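Local coordinates for prophage Pfl 6 Cro (Pseudomonas fluorescens, PDB 2PIJ), which is a phage Cro protein, a transcription factor that probably binds operator DNA as a dimer through its helix-turn-helix motif, at the interface of chains A and B. Numbering follows the deposited sequence. Chains: chain A/B, Prophage Pfl 6 Cro.

Contact 1: the interface of chains A and B. Residues chain A 25, 33, 52-54; chain B 58-59.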
loop_
_atom_site.group_PDB
_atom_site.type_symbol
_atom_site.label_atom_id
_atom_site.label_comp_id
_atom_site.label_asym_id
_atom_site.label_seq_id
_atom_site.Cartn_x
_atom_site.Cartn_y
_atom_site.Cartn_z
ATOM N N VAL A 25 9.660 14.994 -3.383
ATOM C CA VAL A 25 9.631 15.171 -1.917
ATOM C C VAL A 25 11.015 15.611 -1.449
ATOM O O VAL A 25 11.980 15.453 -2.181
ATOM C CB VAL A 25 9.186 13.874 -1.116
ATOM C CG1 VAL A 25 7.701 13.492 -1.417
ATOM C CG2 VAL A 25 10.182 12.700 -1.305
HETATM N N MSE A 33 11.528 7.640 6.225
HETATM C CA MSE A 33 10.952 6.355 5.877
HETATM C C MSE A 33 11.934 5.215 6.090
HETATM O O MSE A 33 11.580 4.144 6.573
HETATM C CB MSE A 33 10.531 6.387 4.417
HETATM C CG MSE A 33 9.321 7.285 4.217
HETATM SE SE MSE A 33 8.969 7.669 2.346
HETATM C CE MSE A 33 8.085 9.383 2.611
ATOM N N ALA A 52 5.972 6.334 -5.887
ATOM C CA ALA A 52 6.123 5.684 -4.584
ATOM C C ALA A 52 4.744 5.542 -3.943
ATOM O O ALA A 52 3.887 6.438 -4.087
ATOM C CB ALA A 52 7.033 6.482 -3.662
ATOM N N ASN A 53 4.554 4.420 -3.249
ATOM C CA ASN A 53 3.404 4.188 -2.327
ATOM C C ASN A 53 3.831 3.556 -1.012
ATOM O O ASN A 53 4.789 2.771 -0.935
ATOM C CB ASN A 53 2.282 3.325 -2.965
ATOM C CG ASN A 53 1.691 3.971 -4.211
ATOM O OD1 ASN A 53 0.777 4.777 -4.135
ATOM N ND2 ASN A 53 2.217 3.606 -5.367
ATOM N N GLU A 54 3.131 3.935 0.047
ATOM C CA GLU A 54 3.263 3.254 1.333
ATOM C C GLU A 54 2.138 2.250 1.452
ATOM O O GLU A 54 0.935 2.551 1.333
ATOM C CB GLU A 54 3.225 4.259 2.503
ATOM C CG GLU A 54 3.388 3.603 3.868
ATOM C CD GLU A 54 3.506 4.612 5.001
ATOM O OE1 GLU A 54 2.969 5.726 4.872
ATOM O OE2 GLU A 54 4.154 4.274 6.022
ATOM N N ILE B 58 2.951 8.585 -2.262
ATOM C CA ILE B 58 4.001 9.395 -1.695
ATOM C C ILE B 58 4.585 10.216 -2.864
ATOM O O ILE B 58 5.173 9.661 -3.810
ATOM C CB ILE B 58 5.163 8.564 -0.995
ATOM C CG1 ILE B 58 4.627 7.578 0.082
ATOM C CG2 ILE B 58 6.360 9.517 -0.541
ATOM C CD1 ILE B 58 4.100 8.217 1.380
ATOM N N PRO B 59 4.398 11.532 -2.817
ATOM C CA PRO B 59 3.689 12.239 -1.755
ATOM C C PRO B 59 2.172 12.074 -1.831
ATOM O O PRO B 59 1.632 11.578 -2.848
ATOM C CB PRO B 59 4.075 13.705 -1.992
ATOM C CG PRO B 59 4.338 13.786 -3.423
ATOM C CD PRO B 59 4.863 12.452 -3.866
HETATM O O HOH W 1 4.705 8.916 -6.160
#

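Contact 2: the interface of chains A and B. Residues chain A 56, 58; chain B 33, 38, 40, 53-54, 56.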
loop_
_atom_site.group_PDB
_atom_site.type_symbol
_atom_site.label_atom_id
_atom_site.label_comp_id
_atom_site.label_asym_id
_atom_site.label_seq_id
_atom_site.Cartn_x
_atom_site.Cartn_y
_atom_site.Cartn_z
ATOM N N ARG A 56 0.184 0.338 4.118
ATOM C CA ARG A 56 -0.216 0.407 5.517
ATOM C C ARG A 56 -1.150 -0.745 5.865
ATOM O O ARG A 56 -2.265 -0.777 5.343
ATOM C CB ARG A 56 -0.810 1.765 5.906
ATOM C CG ARG A 56 0.014 2.960 5.456
ATOM C CD ARG A 56 -0.315 4.176 6.299
ATOM N NE ARG A 56 -1.599 3.935 6.956
ATOM C CZ ARG A 56 -1.914 4.357 8.173
ATOM N NH1 ARG A 56 -1.055 5.102 8.875
ATOM N NH2 ARG A 56 -3.103 4.047 8.678
ATOM N N ILE A 58 -3.877 -3.041 7.638
ATOM C CA ILE A 58 -5.161 -2.817 8.277
ATOM C C ILE A 58 -5.580 -4.160 8.948
ATOM O O ILE A 58 -5.721 -5.204 8.256
ATOM C CB ILE A 58 -6.257 -2.408 7.242
ATOM C CG1 ILE A 58 -5.880 -1.168 6.414
ATOM C CG2 ILE A 58 -7.648 -2.334 7.871
ATOM C CD1 ILE A 58 -5.740 0.148 7.201
HETATM N N MSE B 33 -13.866 3.122 6.200
HETATM C CA MSE B 33 -13.004 3.038 5.004
HETATM C C MSE B 33 -13.812 3.226 3.717
HETATM O O MSE B 33 -13.413 3.986 2.835
HETATM C CB MSE B 33 -12.232 1.735 4.988
HETATM C CG MSE B 33 -11.263 1.640 6.139
HETATM SE SE MSE B 33 -10.692 -0.207 6.379
HETATM C CE MSE B 33 -12.328 -1.060 5.694
ATOM N N ARG B 38 -11.118 5.441 1.108
ATOM C CA ARG B 38 -9.739 5.122 1.334
ATOM C C ARG B 38 -9.265 4.049 0.351
ATOM O O ARG B 38 -10.055 3.183 -0.064
ATOM C CB ARG B 38 -9.520 4.727 2.797
ATOM C CG ARG B 38 -9.690 5.939 3.747
ATOM C CD ARG B 38 -9.821 5.485 5.227
ATOM N NE ARG B 38 -8.653 4.728 5.683
ATOM C CZ ARG B 38 -8.489 4.241 6.909
ATOM N NH1 ARG B 38 -9.406 4.455 7.862
ATOM N NH2 ARG B 38 -7.375 3.572 7.207
ATOM N N ILE B 40 -8.173 0.969 -0.083
ATOM C CA ILE B 40 -7.951 -0.281 0.627
ATOM C C ILE B 40 -7.997 -1.457 -0.352
ATOM O O ILE B 40 -8.933 -1.581 -1.170
ATOM C CB ILE B 40 -9.019 -0.454 1.792
ATOM C CG1 ILE B 40 -9.125 0.771 2.774
ATOM C CG2 ILE B 40 -8.816 -1.809 2.485
ATOM C CD1 ILE B 40 -7.977 1.010 3.724
ATOM N N ASN B 53 -4.800 -3.841 3.314
ATOM C CA ASN B 53 -3.720 -2.831 3.244
ATOM C C ASN B 53 -4.285 -1.592 2.599
ATOM O O ASN B 53 -5.023 -1.654 1.608
ATOM C CB ASN B 53 -2.541 -3.354 2.359
ATOM C CG ASN B 53 -1.778 -4.479 3.011
ATOM O OD1 ASN B 53 -1.030 -4.250 3.967
ATOM N ND2 ASN B 53 -1.884 -5.681 2.436
ATOM N N GLU B 54 -3.921 -0.456 3.128
ATOM C CA GLU B 54 -4.175 0.808 2.493
ATOM C C GLU B 54 -2.936 1.115 1.641
ATOM O O GLU B 54 -1.777 1.003 2.161
ATOM C CB GLU B 54 -4.335 1.866 3.574
ATOM C CG GLU B 54 -4.718 3.264 3.068
ATOM C CD GLU B 54 -5.218 4.163 4.200
ATOM O OE1 GLU B 54 -4.666 4.109 5.323
ATOM O OE2 GLU B 54 -6.179 4.932 3.970
ATOM N N ARG B 56 -1.096 4.069 -0.017
ATOM C CA ARG B 56 -1.020 5.519 0.080
ATOM C C ARG B 56 0.069 6.109 -0.801
ATOM O O ARG B 56 1.230 5.786 -0.627
ATOM C CB ARG B 56 -0.755 5.897 1.546
ATOM C CG ARG B 56 -1.829 5.372 2.523
ATOM C CD ARG B 56 -2.341 6.512 3.403
ATOM N NE ARG B 56 -1.232 7.200 4.056
ATOM C CZ ARG B 56 -1.137 7.398 5.367
ATOM N NH1 ARG B 56 -2.089 6.975 6.201
ATOM N NH2 ARG B 56 -0.082 8.049 5.847
#

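Contact 1: the interface of chains A and B
B:Ile58 ends the strand 50-58 of its chain against A:Ala52 near the start of the same strand in the partner, and with 59 Å² hidden it buries more surface than any other residue of this patch. The two residues form an antiparallel bridge: B:Ile58 N donates to A:Ala52 O at 3.0 Å, approaching from above the carbonyl plane, 47° out of it. Both branches of the isoleucine are used. CG2, anti to the backbone N, meets the selenomethionine A:Met33 tip to tip, the A:Met33 methyl CE lying 3.6 Å from B:Ile58 CG2. CG1, anti to the carbonyl carbon (chi1 -54°), turns instead toward the A:Glu54 backbone, 3.9 Å from its N. A branched side chain can thus face a helix and a strand at once, while A:Met33, extended beyond CG, reaches out from the recognition helix 27-35. The small methyl of A:Ala52 leaves room for the isoleucine, its CB 3.9 Å from B:Ile58 CB. A:Val25 lies in the turn of the helix-turn-helix, and its CG1 touches the ring of B:Pro59, 3.7 Å from CB. The proline, which follows a cis peptide bond, offers an apolar ring and no backbone N-H, suiting it to the place where strand pairing stops. The patch thus tethers the strand end of one subunit to the DNA-binding unit of the other. A water links A:Ala52 N, at 2.9 Å and nearly straight, to the carbonyl O of B:Ile58.

Contact 2: the interface of chains A and B
A:Arg56 and B:Glu54 pair through both backbone and side chain where the two 50-58 strands run antiparallel. A:Arg56 N donates to B:Glu54 O at 2.8 Å, almost straight, and B:Glu54 N returns an equally short bond to A:Arg56 O. The side chains lie alongside, pointing the same way. With CG anti to the backbone N (chi1 -176°), the extended glutamate brings OE1 to 3.5 Å from A:Arg56 NE, a salt bridge with the two planar groups turned 63° apart. Its other oxygen, OE2, takes a hydrogen bond from B:Arg38 NE at 3.0 Å, met from above the carboxylate plane, so an arginine of the same chain helps to fix the carboxylate. A:Arg56 and B:Arg56 cross obliquely, the guanidinium planes 18° apart, with B:Arg56 NH1 above the rim of the A:Arg56 group; the contact between NE and NH1 is no hydrogen bond. Two like charges so close would be expected to repel, and the carboxylate of B:Glu54 may offset this. The apolar flank is looser. Branching lets A:Ile58 send its CG1 arm to 4.0 Å from B:Ile40 CD1 and, through CD1, to 3.8 Å from B:Arg38 NH2, while CG2 passes the selenium of B:Met33 at 4.0 Å. The close backbone ladder and the looser hydrocarbon packing together join the two subunits into one sheet, with charged groups gathered along one side of the pairing.

Contact 1 and contact 2 lie about 14 Å apart, measured between the centres of their C-alpha atoms, along one antiparallel pairing of the two 50-58 strands. Two-fold symmetry gives each a twin with the chains exchanged, and positions 33, 53, 54 and 58 occur in both with the chains exchanged; the packing of residue 58 on selenomethionine 33 in contact 2 is the twin of that in contact 1. Contact 2 takes in the middle of the pairing and the symmetry-related end. This continuous ribbon would help set the spacing of the two helix-turn-helix units, as expected for a dimer reading a symmetric operator.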